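Local atomic coordinates of beta-lactamase-like protein (Koribacter versatilis, PDB entry 6B9V), a protein that acts as a metal-dependent diphosphatase of the PhnP family, with a metallo-beta-lactamase fold, and cleaves reactive FAD photoproducts. Residues V75-H80 with Y166-G171; P157-E162 with F179-D184; A173-D178 with I195-A200. All blocks are in the same frame, centred on the assembly; numbering follows the deposited sequence.

Contact 1 of 3, residues V75-H80 with Y166-G171. With MN (manganese (II) ion), chain D.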
ATOM      1  N   VAL A  75     -10.023 -14.007   4.289  1.00 19.31           N
ATOM      2  CA  VAL A  75     -10.917 -13.860   5.434  1.00 17.19           C
ATOM      3  C   VAL A  75     -10.627 -12.529   6.134  1.00 14.47           C
ATOM      4  O   VAL A  75      -9.466 -12.229   6.404  1.00 16.72           O
ATOM      5  CB  VAL A  75     -10.739 -15.028   6.428  1.00 20.21           C
ATOM      6  CG1 VAL A  75     -11.665 -14.854   7.628  1.00 23.73           C
ATOM      7  CG2 VAL A  75     -11.039 -16.354   5.743  1.00 19.18           C
ATOM      8  N   TYR A  76     -11.663 -11.740   6.425  1.00 14.99           N
ATOM      9  CA  TYR A  76     -11.469 -10.442   7.074  1.00 14.77           C
ATOM     10  C   TYR A  76     -11.830 -10.412   8.559  1.00 14.05           C
ATOM     11  O   TYR A  76     -12.875 -10.937   8.962  1.00 17.57           O
ATOM     12  CB  TYR A  76     -12.285  -9.363   6.349  1.00 16.03           C
ATOM     13  CG  TYR A  76     -11.661  -8.985   5.021  1.00 18.79           C
ATOM     14  CD1 TYR A  76     -12.052  -9.614   3.847  1.00 15.91           C
ATOM     15  CD2 TYR A  76     -10.666  -8.022   4.953  1.00 16.50           C
ATOM     16  CE1 TYR A  76     -11.471  -9.283   2.620  1.00 18.12           C
ATOM     17  CE2 TYR A  76     -10.074  -7.688   3.746  1.00 13.64           C
ATOM     18  CZ  TYR A  76     -10.495  -8.314   2.574  1.00 18.21           C
ATOM     19  OH  TYR A  76      -9.911  -7.991   1.359  1.00 16.53           O
ATOM     20  N   THR A  77     -10.982  -9.758   9.359  1.00 14.88           N
ATOM     21  CA  THR A  77     -11.324  -9.485  10.763  1.00 18.29           C
ATOM     22  C   THR A  77     -12.304  -8.299  10.888  1.00 17.35           C
ATOM     23  O   THR A  77     -13.276  -8.362  11.657  1.00 16.80           O
ATOM     24  CB  THR A  77     -10.059  -9.188  11.607  1.00 15.70           C
ATOM     25  OG1 THR A  77      -9.376  -8.054  11.060  1.00 15.88           O
ATOM     26  CG2 THR A  77      -9.123 -10.393  11.635  1.00 16.66           C
ATOM     27  N   HIS A  78     -12.046  -7.226  10.129  1.00 14.67           N
ATOM     28  CA  HIS A  78     -12.883  -6.027  10.151  1.00 16.02           C
ATOM     29  C   HIS A  78     -12.461  -5.078   9.035  1.00 13.60           C
ATOM     30  O   HIS A  78     -11.545  -5.387   8.269  1.00 17.88           O
ATOM     31  CB  HIS A  78     -12.837  -5.296  11.518  1.00 16.38           C
ATOM     32  CG  HIS A  78     -11.502  -4.706  11.874  1.00 15.56           C
ATOM     33  ND1 HIS A  78     -10.328  -5.440  11.865  1.00 16.56           N
ATOM     34  CD2 HIS A  78     -11.153  -3.472  12.320  1.00 13.28           C
ATOM     35  CE1 HIS A  78      -9.328  -4.682  12.262  1.00 14.46           C
ATOM     36  NE2 HIS A  78      -9.798  -3.479  12.543  1.00 16.36           N
ATOM     37  N   GLY A  79     -13.118  -3.923   8.969  1.00 17.48           N
ATOM     38  CA  GLY A  79     -13.026  -3.054   7.799  1.00 17.03           C
ATOM     39  C   GLY A  79     -12.150  -1.816   7.860  1.00 20.74           C
ATOM     40  O   GLY A  79     -12.197  -0.981   6.945  1.00 21.33           O
ATOM     41  N   HIS A  80     -11.354  -1.682   8.921  1.00 17.46           N
ATOM     42  CA  HIS A  80     -10.422  -0.564   9.028  1.00 16.66           C
ATOM     43  C   HIS A  80      -9.399  -0.582   7.893  1.00 18.33           C
ATOM     44  O   HIS A  80      -9.071  -1.631   7.351  1.00 16.32           O
ATOM     45  CB  HIS A  80      -9.716  -0.576  10.393  1.00 15.39           C
ATOM     46  CG  HIS A  80     -10.584  -0.076  11.509  1.00 18.90           C
ATOM     47  ND1 HIS A  80     -10.304  -0.304  12.840  1.00 19.00           N
ATOM     48  CD2 HIS A  80     -11.727   0.645  11.482  1.00 25.80           C
ATOM     49  CE1 HIS A  80     -11.246   0.252  13.585  1.00 23.95           C
ATOM     50  NE2 HIS A  80     -12.120   0.833  12.786  1.00 24.93           N
ATOM     51  N   TYR A 166     -14.295  -9.750  14.419  1.00 16.80           N
ATOM     52  CA  TYR A 166     -13.917 -11.162  14.563  1.00 20.46           C
ATOM     53  C   TYR A 166     -12.420 -11.412  14.646  1.00 17.12           C
ATOM     54  O   TYR A 166     -11.624 -10.810  13.917  1.00 16.72           O
ATOM     55  CB  TYR A 166     -14.450 -11.999  13.387  1.00 15.69           C
ATOM     56  CG  TYR A 166     -15.934 -12.293  13.432  1.00 24.72           C
ATOM     57  CD1 TYR A 166     -16.588 -12.512  14.638  1.00 30.04           C
ATOM     58  CD2 TYR A 166     -16.679 -12.350  12.262  1.00 25.77           C
ATOM     59  CE1 TYR A 166     -17.955 -12.781  14.677  1.00 32.46           C
ATOM     60  CE2 TYR A 166     -18.041 -12.616  12.288  1.00 31.64           C
ATOM     61  CZ  TYR A 166     -18.672 -12.832  13.498  1.00 31.27           C
ATOM     62  OH  TYR A 166     -20.025 -13.095  13.518  1.00 30.13           O
ATOM     63  N   GLY A 167     -12.049 -12.349  15.508  1.00 16.62           N
ATOM     64  CA  GLY A 167     -10.790 -13.055  15.372  1.00 17.53           C
ATOM     65  C   GLY A 167     -11.179 -14.438  14.878  1.00 17.66           C
ATOM     66  O   GLY A 167     -12.359 -14.689  14.666  1.00 20.48           O
ATOM     67  N   TYR A 168     -10.218 -15.335  14.677  1.00 16.12           N
ATOM     68  CA  TYR A 168     -10.572 -16.672  14.197  1.00 17.69           C
ATOM     69  C   TYR A 168      -9.772 -17.763  14.858  1.00 14.79           C
ATOM     70  O   TYR A 168      -8.591 -17.600  15.098  1.00 19.18           O
ATOM     71  CB  TYR A 168     -10.383 -16.765  12.673  1.00 19.53           C
ATOM     72  CG  TYR A 168     -11.279 -15.812  11.928  1.00 17.90           C
ATOM     73  CD1 TYR A 168     -10.847 -14.534  11.591  1.00 19.72           C
ATOM     74  CD2 TYR A 168     -12.578 -16.181  11.591  1.00 19.43           C
ATOM     75  CE1 TYR A 168     -11.689 -13.645  10.919  1.00 21.47           C
ATOM     76  CE2 TYR A 168     -13.418 -15.314  10.928  1.00 21.26           C
ATOM     77  CZ  TYR A 168     -12.974 -14.051  10.592  1.00 19.09           C
ATOM     78  OH  TYR A 168     -13.830 -13.207   9.938  1.00 20.05           O
ATOM     79  N   ARG A 169     -10.427 -18.888  15.136  1.00 16.61           N
ATOM     80  CA  ARG A 169      -9.713 -20.056  15.605  1.00 15.90           C
ATOM     81  C   ARG A 169      -9.742 -21.097  14.498  1.00 21.21           C
ATOM     82  O   ARG A 169     -10.774 -21.335  13.883  1.00 20.43           O
ATOM     83  CB  ARG A 169     -10.328 -20.635  16.885  1.00 16.72           C
ATOM     84  CG  ARG A 169      -9.649 -21.921  17.329  1.00 19.48           C
ATOM     85  CD  ARG A 169     -10.189 -22.450  18.643  1.00 24.33           C
ATOM     86  NE  ARG A 169      -9.468 -23.660  19.048  1.00 29.19           N
ATOM     87  CZ  ARG A 169      -9.232 -24.014  20.313  1.00 29.82           C
ATOM     88  NH1 ARG A 169      -9.653 -23.249  21.313  1.00 22.17           N
ATOM     89  NH2 ARG A 169      -8.566 -25.136  20.581  1.00 29.48           N
ATOM     90  N   PHE A 170      -8.606 -21.725  14.252  1.00 18.02           N
ATOM     91  CA  PHE A 170      -8.517 -22.742  13.223  1.00 22.98           C
ATOM     92  C   PHE A 170      -7.580 -23.834  13.733  1.00 20.81           C
ATOM     93  O   PHE A 170      -6.386 -23.596  13.942  1.00 22.15           O
ATOM     94  CB  PHE A 170      -8.046 -22.136  11.888  1.00 22.11           C
ATOM     95  CG  PHE A 170      -7.041 -21.010  12.037  1.00 19.96           C
ATOM     96  CD1 PHE A 170      -7.457 -19.718  12.328  1.00 16.96           C
ATOM     97  CD2 PHE A 170      -5.685 -21.238  11.836  1.00 22.59           C
ATOM     98  CE1 PHE A 170      -6.542 -18.682  12.467  1.00 21.41           C
ATOM     99  CE2 PHE A 170      -4.764 -20.199  11.962  1.00 21.98           C
ATOM    100  CZ  PHE A 170      -5.196 -18.922  12.280  1.00 22.59           C
ATOM    101  N   GLY A 171      -8.145 -25.015  13.978  1.00 25.14           N
ATOM    102  CA  GLY A 171      -7.390 -26.113  14.565  1.00 23.76           C
ATOM    103  C   GLY A 171      -6.786 -25.690  15.898  1.00 24.50           C
ATOM    104  O   GLY A 171      -7.479 -25.130  16.750  1.00 24.74           O
TER
HETATM  105 MN    MN D 302      -9.021  -1.683  13.645  1.00 16.40          MN

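Contact 2 of 3, residues P157-E162 with F179-D184. With MN (manganese (II) ion), chain D.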
ATOM      1  N   PRO A 157     -15.918 -13.654  18.392  1.00 19.46           N
ATOM      2  CA  PRO A 157     -16.225 -12.234  18.593  1.00 18.54           C
ATOM      3  C   PRO A 157     -15.264 -11.578  19.570  1.00 23.02           C
ATOM      4  O   PRO A 157     -15.022 -12.134  20.641  1.00 20.40           O
ATOM      5  CB  PRO A 157     -17.648 -12.254  19.154  1.00 21.57           C
ATOM      6  CG  PRO A 157     -18.229 -13.610  18.701  1.00 23.91           C
ATOM      7  CD  PRO A 157     -17.056 -14.538  18.713  1.00 21.43           C
ATOM      8  N   VAL A 158     -14.704 -10.432  19.189  1.00 19.09           N
ATOM      9  CA  VAL A 158     -13.963  -9.602  20.131  1.00 20.73           C
ATOM     10  C   VAL A 158     -14.466  -8.155  20.022  1.00 23.06           C
ATOM     11  O   VAL A 158     -15.133  -7.795  19.045  1.00 21.35           O
ATOM     12  CB  VAL A 158     -12.427  -9.671  19.903  1.00 19.46           C
ATOM     13  CG1 VAL A 158     -11.918 -11.112  20.100  1.00 17.02           C
ATOM     14  CG2 VAL A 158     -12.017  -9.160  18.511  1.00 19.11           C
ATOM     15  N   ILE A 159     -14.160  -7.343  21.031  1.00 18.53           N
ATOM     16  CA  ILE A 159     -14.640  -5.966  21.079  1.00 20.73           C
ATOM     17  C   ILE A 159     -13.491  -4.988  20.804  1.00 22.21           C
ATOM     18  O   ILE A 159     -12.486  -4.984  21.503  1.00 20.92           O
ATOM     19  CB  ILE A 159     -15.290  -5.659  22.432  1.00 18.32           C
ATOM     20  CG1 ILE A 159     -16.462  -6.612  22.668  1.00 25.56           C
ATOM     21  CG2 ILE A 159     -15.762  -4.201  22.487  1.00 21.86           C
ATOM     22  CD1 ILE A 159     -17.546  -6.511  21.601  1.00 28.25           C
ATOM     23  N   HIS A 160     -13.671  -4.179  19.760  1.00 20.88           N
ATOM     24  CA  HIS A 160     -12.681  -3.245  19.226  1.00 18.31           C
ATOM     25  C   HIS A 160     -13.237  -1.873  19.583  1.00 18.57           C
ATOM     26  O   HIS A 160     -13.977  -1.265  18.802  1.00 22.35           O
ATOM     27  CB  HIS A 160     -12.530  -3.458  17.704  1.00 16.77           C
ATOM     28  CG  HIS A 160     -11.414  -2.688  17.046  1.00 21.15           C
ATOM     29  ND1 HIS A 160     -10.362  -2.140  17.739  1.00 16.81           N
ATOM     30  CD2 HIS A 160     -11.176  -2.443  15.730  1.00 18.20           C
ATOM     31  CE1 HIS A 160      -9.524  -1.562  16.880  1.00 15.71           C
ATOM     32  NE2 HIS A 160      -9.996  -1.727  15.664  1.00 16.31           N
ATOM     33  N   GLY A 161     -12.951  -1.447  20.814  1.00 16.82           N
ATOM     34  CA  GLY A 161     -13.528  -0.239  21.393  1.00 21.76           C
ATOM     35  C   GLY A 161     -14.944  -0.473  21.890  1.00 29.21           C
ATOM     36  O   GLY A 161     -15.161  -0.903  23.018  1.00 26.46           O
ATOM     37  N   GLU A 162     -15.920  -0.156  21.053  1.00 24.35           N
ATOM     38  CA  GLU A 162     -17.280  -0.621  21.293  1.00 31.41           C
ATOM     39  C   GLU A 162     -17.859  -1.343  20.068  1.00 34.38           C
ATOM     40  O   GLU A 162     -19.049  -1.664  20.045  1.00 35.28           O
ATOM     41  CB  GLU A 162     -18.183   0.549  21.699  1.00 37.99           C
ATOM     42  CG  GLU A 162     -18.277   1.652  20.669  1.00 47.92           C
ATOM     43  CD  GLU A 162     -19.003   2.875  21.202  1.00 57.66           C
ATOM     44  OE1 GLU A 162     -19.568   2.791  22.318  1.00 57.37           O
ATOM     45  OE2 GLU A 162     -19.002   3.918  20.511  1.00 64.85           O
ATOM     46  N   PHE A 179      -8.382  -5.680  19.368  1.00 15.53           N
ATOM     47  CA  PHE A 179      -9.415  -5.729  20.396  1.00 17.07           C
ATOM     48  C   PHE A 179      -8.965  -4.943  21.598  1.00 15.31           C
ATOM     49  O   PHE A 179      -7.754  -4.848  21.876  1.00 15.18           O
ATOM     50  CB  PHE A 179      -9.749  -7.171  20.819  1.00 16.86           C
ATOM     51  CG  PHE A 179      -8.620  -7.880  21.519  1.00 16.84           C
ATOM     52  CD1 PHE A 179      -8.426  -7.736  22.890  1.00 17.65           C
ATOM     53  CD2 PHE A 179      -7.758  -8.702  20.807  1.00 21.60           C
ATOM     54  CE1 PHE A 179      -7.373  -8.381  23.533  1.00 16.62           C
ATOM     55  CE2 PHE A 179      -6.710  -9.364  21.442  1.00 18.41           C
ATOM     56  CZ  PHE A 179      -6.506  -9.189  22.806  1.00 16.13           C
ATOM     57  N   SER A 180      -9.951  -4.395  22.295  1.00 17.03           N
ATOM     58  CA  SER A 180      -9.739  -3.811  23.613  1.00 22.75           C
ATOM     59  C   SER A 180     -10.244  -4.779  24.676  1.00 18.52           C
ATOM     60  O   SER A 180      -9.813  -4.723  25.822  1.00 21.62           O
ATOM     61  CB  SER A 180     -10.429  -2.450  23.728  1.00 19.89           C
ATOM     62  OG  SER A 180     -11.780  -2.485  23.291  1.00 22.17           O
ATOM     63  N   SER A 181     -11.155  -5.673  24.308  1.00 18.53           N
ATOM     64  CA  SER A 181     -11.593  -6.701  25.263  1.00 20.43           C
ATOM     65  C   SER A 181     -12.156  -7.932  24.555  1.00 22.66           C
ATOM     66  O   SER A 181     -12.520  -7.885  23.367  1.00 18.92           O
ATOM     67  CB  SER A 181     -12.628  -6.141  26.249  1.00 26.59           C
ATOM     68  OG  SER A 181     -13.846  -5.791  25.610  1.00 23.37           O
ATOM     69  N   ILE A 182     -12.184  -9.037  25.290  1.00 20.86           N
ATOM     70  CA  ILE A 182     -12.677 -10.302  24.780  1.00 21.50           C
ATOM     71  C   ILE A 182     -13.771 -10.808  25.704  1.00 24.92           C
ATOM     72  O   ILE A 182     -13.528 -11.047  26.897  1.00 23.63           O
ATOM     73  CB  ILE A 182     -11.554 -11.348  24.670  1.00 23.30           C
ATOM     74  CG1 ILE A 182     -10.397 -10.817  23.815  1.00 21.32           C
ATOM     75  CG2 ILE A 182     -12.093 -12.647  24.077  1.00 17.90           C
ATOM     76  CD1 ILE A 182      -9.161 -11.707  23.836  1.00 23.36           C
ATOM     77  N   PRO A 183     -14.991 -10.955  25.164  1.00 24.76           N
ATOM     78  CA  PRO A 183     -16.144 -11.415  25.948  1.00 27.00           C
ATOM     79  C   PRO A 183     -15.882 -12.772  26.612  1.00 23.02           C
ATOM     80  O   PRO A 183     -15.070 -13.554  26.108  1.00 21.37           O
ATOM     81  CB  PRO A 183     -17.259 -11.528  24.905  1.00 27.95           C
ATOM     82  CG  PRO A 183     -16.828 -10.619  23.774  1.00 27.19           C
ATOM     83  CD  PRO A 183     -15.334 -10.709  23.751  1.00 23.06           C
ATOM     84  N   ASP A 184     -16.554 -13.044  27.725  1.00 24.28           N
ATOM     85  CA  ASP A 184     -16.359 -14.314  28.439  1.00 31.98           C
ATOM     86  C   ASP A 184     -16.571 -15.524  27.528  1.00 25.73           C
ATOM     87  O   ASP A 184     -15.760 -16.478  27.498  1.00 28.31           O
ATOM     88  CB  ASP A 184     -17.308 -14.408  29.645  1.00 34.33           C
ATOM     89  CG  ASP A 184     -16.984 -13.389  30.725  1.00 42.14           C
ATOM     90  OD1 ASP A 184     -15.873 -12.814  30.700  1.00 39.14           O
ATOM     91  OD2 ASP A 184     -17.840 -13.170  31.608  1.00 49.81           O
TER
HETATM   92 MN    MN D 302      -9.021  -1.683  13.645  1.00 16.40          MN
HETATM   93  O   HOH W   1     -13.568  -3.080  25.242  1.00 32.53           O

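Contact 3 of 3, residues A173-D178 with I195-A200. With MN (manganese (II) ion), chain D; MN (manganese (II) ion), chain C.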
ATOM      1  N   ALA A 173      -4.688 -23.309  16.363  1.00 16.55           N
ATOM      2  CA  ALA A 173      -4.206 -21.925  16.334  1.00 19.29           C
ATOM      3  C   ALA A 173      -5.353 -20.906  16.399  1.00 19.58           C
ATOM      4  O   ALA A 173      -6.476 -21.219  16.029  1.00 22.31           O
ATOM      5  CB  ALA A 173      -3.370 -21.701  15.092  1.00 23.63           C
ATOM      6  N   ALA A 174      -5.079 -19.698  16.882  1.00 16.27           N
ATOM      7  CA  ALA A 174      -6.083 -18.638  16.862  1.00 15.29           C
ATOM      8  C   ALA A 174      -5.423 -17.278  16.647  1.00 17.24           C
ATOM      9  O   ALA A 174      -4.306 -17.013  17.099  1.00 16.38           O
ATOM     10  CB  ALA A 174      -6.925 -18.638  18.146  1.00 14.62           C
ATOM     11  N   TYR A 175      -6.129 -16.421  15.930  1.00 15.71           N
ATOM     12  CA  TYR A 175      -5.606 -15.127  15.544  1.00 13.86           C
ATOM     13  C   TYR A 175      -6.609 -14.057  15.938  1.00 15.65           C
ATOM     14  O   TYR A 175      -7.715 -13.993  15.387  1.00 14.83           O
ATOM     15  CB  TYR A 175      -5.336 -15.098  14.042  1.00 13.99           C
ATOM     16  CG  TYR A 175      -4.775 -13.788  13.548  1.00 17.52           C
ATOM     17  CD1 TYR A 175      -3.439 -13.471  13.740  1.00 11.05           C
ATOM     18  CD2 TYR A 175      -5.586 -12.867  12.886  1.00 14.58           C
ATOM     19  CE1 TYR A 175      -2.906 -12.253  13.271  1.00 10.61           C
ATOM     20  CE2 TYR A 175      -5.067 -11.652  12.426  1.00 16.83           C
ATOM     21  CZ  TYR A 175      -3.729 -11.359  12.621  1.00 13.72           C
ATOM     22  OH  TYR A 175      -3.205 -10.154  12.160  1.00 15.28           O
ATOM     23  N   LEU A 176      -6.224 -13.221  16.897  1.00 13.42           N
ATOM     24  CA  LEU A 176      -7.099 -12.167  17.410  1.00 15.02           C
ATOM     25  C   LEU A 176      -6.387 -10.828  17.416  1.00 20.88           C
ATOM     26  O   LEU A 176      -5.506 -10.602  18.237  1.00 25.66           O
ATOM     27  CB  LEU A 176      -7.557 -12.461  18.840  1.00 20.15           C
ATOM     28  CG  LEU A 176      -8.774 -13.357  19.059  1.00 18.90           C
ATOM     29  CD1 LEU A 176      -8.481 -14.775  18.666  1.00 26.11           C
ATOM     30  CD2 LEU A 176      -9.166 -13.265  20.529  1.00 32.27           C
ATOM     31  N   THR A 177      -6.783  -9.926  16.540  1.00 16.04           N
ATOM     32  CA  THR A 177      -6.136  -8.616  16.503  1.00 16.67           C
ATOM     33  C   THR A 177      -7.174  -7.524  16.724  1.00 15.14           C
ATOM     34  O   THR A 177      -8.378  -7.797  16.651  1.00 15.70           O
ATOM     35  CB  THR A 177      -5.390  -8.397  15.167  1.00 20.87           C
ATOM     36  OG1 THR A 177      -4.685  -7.150  15.215  1.00 18.45           O
ATOM     37  CG2 THR A 177      -6.369  -8.406  13.983  1.00 14.22           C
ATOM     38  N   ASP A 178      -6.711  -6.300  17.008  1.00 11.90           N
ATOM     39  CA  ASP A 178      -7.597  -5.138  17.126  1.00 16.39           C
ATOM     40  C   ASP A 178      -8.728  -5.357  18.132  1.00 21.49           C
ATOM     41  O   ASP A 178      -9.913  -5.252  17.794  1.00 18.24           O
ATOM     42  CB  ASP A 178      -8.198  -4.766  15.764  1.00 15.58           C
ATOM     43  CG  ASP A 178      -7.151  -4.238  14.774  1.00 15.04           C
ATOM     44  OD1 ASP A 178      -7.190  -3.037  14.422  1.00 15.71           O
ATOM     45  OD2 ASP A 178      -6.300  -5.031  14.361  1.00 16.09           O
ATOM     46  N   ILE A 195      -0.955 -22.341  19.477  1.00 18.14           N
ATOM     47  CA  ILE A 195      -0.542 -21.022  19.006  1.00 14.64           C
ATOM     48  C   ILE A 195      -1.675 -20.016  19.182  1.00 15.68           C
ATOM     49  O   ILE A 195      -2.801 -20.247  18.720  1.00 17.27           O
ATOM     50  CB  ILE A 195      -0.134 -21.044  17.518  1.00 22.13           C
ATOM     51  CG1 ILE A 195       1.094 -21.925  17.305  1.00 28.45           C
ATOM     52  CG2 ILE A 195       0.160 -19.634  17.016  1.00 26.98           C
ATOM     53  CD1 ILE A 195       1.470 -22.043  15.862  1.00 35.61           C
ATOM     54  N   LEU A 196      -1.371 -18.891  19.821  1.00 16.95           N
ATOM     55  CA  LEU A 196      -2.353 -17.812  19.967  1.00 17.05           C
ATOM     56  C   LEU A 196      -1.750 -16.447  19.617  1.00 17.38           C
ATOM     57  O   LEU A 196      -0.683 -16.089  20.120  1.00 20.37           O
ATOM     58  CB  LEU A 196      -2.897 -17.786  21.395  1.00 16.50           C
ATOM     59  CG  LEU A 196      -3.807 -16.612  21.774  1.00 16.86           C
ATOM     60  CD1 LEU A 196      -5.092 -16.633  20.955  1.00 16.01           C
ATOM     61  CD2 LEU A 196      -4.111 -16.656  23.273  1.00 14.68           C
ATOM     62  N   PHE A 197      -2.418 -15.696  18.748  1.00 15.47           N
ATOM     63  CA  PHE A 197      -2.017 -14.309  18.499  1.00 16.56           C
ATOM     64  C   PHE A 197      -2.976 -13.364  19.211  1.00 18.64           C
ATOM     65  O   PHE A 197      -4.185 -13.540  19.129  1.00 15.51           O
ATOM     66  CB  PHE A 197      -1.984 -13.991  16.999  1.00 12.76           C
ATOM     67  CG  PHE A 197      -0.707 -14.431  16.314  1.00 13.75           C
ATOM     68  CD1 PHE A 197      -0.444 -15.776  16.123  1.00 14.50           C
ATOM     69  CD2 PHE A 197       0.216 -13.496  15.855  1.00 16.73           C
ATOM     70  CE1 PHE A 197       0.732 -16.195  15.507  1.00 16.79           C
ATOM     71  CE2 PHE A 197       1.402 -13.900  15.240  1.00 14.74           C
ATOM     72  CZ  PHE A 197       1.660 -15.250  15.064  1.00 16.11           C
ATOM     73  N   LEU A 198      -2.425 -12.382  19.922  1.00 14.57           N
ATOM     74  CA  LEU A 198      -3.202 -11.314  20.546  1.00 13.86           C
ATOM     75  C   LEU A 198      -2.661  -9.952  20.148  1.00 13.73           C
ATOM     76  O   LEU A 198      -1.466  -9.784  19.967  1.00 13.37           O
ATOM     77  CB  LEU A 198      -3.174 -11.410  22.081  1.00 14.79           C
ATOM     78  CG  LEU A 198      -3.699 -12.698  22.715  1.00 17.99           C
ATOM     79  CD1 LEU A 198      -3.478 -12.647  24.245  1.00 20.82           C
ATOM     80  CD2 LEU A 198      -5.173 -12.893  22.392  1.00 14.76           C
ATOM     81  N   ASP A 199      -3.566  -8.988  20.064  1.00 14.70           N
ATOM     82  CA  ASP A 199      -3.244  -7.559  19.963  1.00 14.06           C
ATOM     83  C   ASP A 199      -2.385  -7.098  21.154  1.00 20.45           C
ATOM     84  O   ASP A 199      -2.727  -7.384  22.303  1.00 17.32           O
ATOM     85  CB  ASP A 199      -4.582  -6.789  19.920  1.00 17.04           C
ATOM     86  CG  ASP A 199      -4.420  -5.287  19.767  1.00 23.36           C
ATOM     87  OD1 ASP A 199      -4.004  -4.616  20.732  1.00 23.75           O
ATOM     88  OD2 ASP A 199      -4.760  -4.774  18.684  1.00 23.53           O
ATOM     89  N   ALA A 200      -1.265  -6.416  20.899  1.00 13.97           N
ATOM     90  CA  ALA A 200      -0.605  -5.641  21.967  1.00 16.83           C
ATOM     91  C   ALA A 200       0.038  -4.404  21.344  1.00 18.29           C
ATOM     92  O   ALA A 200       1.106  -4.476  20.718  1.00 17.77           O
ATOM     93  CB  ALA A 200       0.435  -6.493  22.738  1.00 15.62           C
TER
HETATM   94 MN    MN D 302      -9.021  -1.683  13.645  1.00 16.40          MN
HETATM   95 MN    MN C 301      -5.692  -2.456  12.921  1.00 14.95          MN

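Contact 1 of 3, residues V75-H80 with Y166-G171
The end of strand 73-75 and the start of the HxHxDH metal-binding loop meet strand 163-170 here, and Val75, Tyr76 and Thr77 touch Tyr166 and Tyr168. Tyr168 has the largest share of the buried surface. Val75 CG1, anti to its own backbone N (chi1 179°), sits over one face of the Tyr168 ring, displaced toward the hydroxyl end, where its nearest atom is Tyr168 CZ at 3.3 Å; the distance from CG1 to the centroid of the Tyr168 ring, 3.7 Å, fits a CH-pi contact. At the edge, Tyr168 OH donates to Tyr76 O over 2.6 Å, approaching from above the carbonyl plane. One residue on, the backbone closes the gap: Tyr166 N donates to Thr77 O at 3.3 Å, long but straight (172°), while Thr77 CB rests 3.2 Å from Tyr166 O. Thr77 OG1 takes a bond from His78 ND1 at 2.9 Å, in the plane of the imidazole, and is also hydrogen-bonded to Asp54 OD2. Together with the manganese bond at His78 NE2, 2.2 Å, this would help fix the ring's rotation; His80 ND1 is a further ligand. Such a histidine loop, at the edge of the beta sandwich, is typical of metallo-beta-lactamase-fold hydrolases.

Contact 2 of 3, residues P157-E162 with F179-D184
Pro157 meets Pro183 through its carbonyl: Pro183 CD lies 3.4 Å from Pro157 O, which also accepts a hydrogen bond from Ser186. Val158 turns its two branches to different neighbours. Its CG1 lies alongside Ile182, with Val158 CG1 and Ile182 CG1 4.0 Å apart and the two side chains pointing the same way, whereas its CB and CG2 meet Phe179 CB, Val158 CB at 3.8 Å. Ile159 supplies the polar link. Its N donates to Ser181 O at 2.9 Å, nearly in line with the carbonyl bond, and its O is gripped by two amides, Ser180 N at 2.7 Å and Ser181 N at 3.2 Å, both in the carbonyl plane. Two residues thus face one, the definition of a classic beta bulge, formed where strand 151-160 runs out beside the loop that follows strand 173-176. Ile159 CB touches Ser181 OG, and the Ile159 side chain crosses that of Pro183 at an angle, CG1 nearest CG. His160 points its CB away from the loop; its CG is anti to the backbone N (chi1 -172°), and its NE2 binds manganese at 2.2 Å, while ND1 is bonded to Thr208 O, which holds the imidazole from its other nitrogen. Gly161 N then donates to Ser180 OG at 2.9 Å, somewhat bent (144°), and a water joins that hydroxyl to Ser181 OG.

Contact 3 of 3, residues A173-D178 with I195-A200
Tyr175 and Phe197 lie on the same side of the sheet, their rings inclined at 49° with centroids 5.9 Å apart, too oblique for a stack or a T-shaped pair. The closest touch is Tyr175 CD1 to Phe197 CB, 3.6 Å. Tyr175 CG is anti to its backbone N (chi1 -179°), and the end of this side chain comes nearer the neighbouring strand, while that of Phe197 leads away, toward Tyr228. Ala174 O lies at the edge of the Phe197 ring, near its plane. Ala173 and Ile195 share this side, which packs against strands 2-9 and 257-263 of the other sheet of the sandwich. On the opposite side, Ala174 CB meets Leu196 CD1 at 3.9 Å, and Leu176 CB approaches CD2 of Leu198.

The strands are parallel, their axes 1° apart, as expected for the two strands of the beta-alpha-beta unit that includes helix 184-187. Phe197 fixes the register through both its backbone polar atoms: its N donates to Ala174 O at 2.8 Å, and its O accepts from Leu176 N at 3.0 Å. Farther on the pairing weakens, and the bond from Asp199 N to Leu176 O is weak and bent.

In the loop after strand 173-176, Asp178 N makes a weak bond to Asp199 OD2 at 3.0 Å, consistent with a second-shell place for Asp199. Asp199 OD2 is also bonded to His209 ND1, and OD1 to Ser210 N. Asp178 OD1 bridges the two manganese ions, 2.2 Å from the one in chain C and 2.4 Å from the one in chain D.

All three contacts supply ligands to one manganese ion: His78 and His80 from contact 1, His160 from contact 2, and Asp178 from contact 3. The touching residues of contacts 1 and 3 are all buried, near the centre of the chain; contact 2 is partly exposed, its centre about 15 Å from the centre of the chain. Chemistry follows place. Contact 3 is regular parallel pairing within a sheet, contact 1 ties a loop to that same sheet with a tyrosine and one backbone bond, and contact 2 relies on a bulge, serine hydroxyls and a water at a strand end. Strands 151-160, 163-170 and 173-176 are successive neighbours, and Tyr168 O probably bonds Tyr175 N, joining contacts 1 and 3.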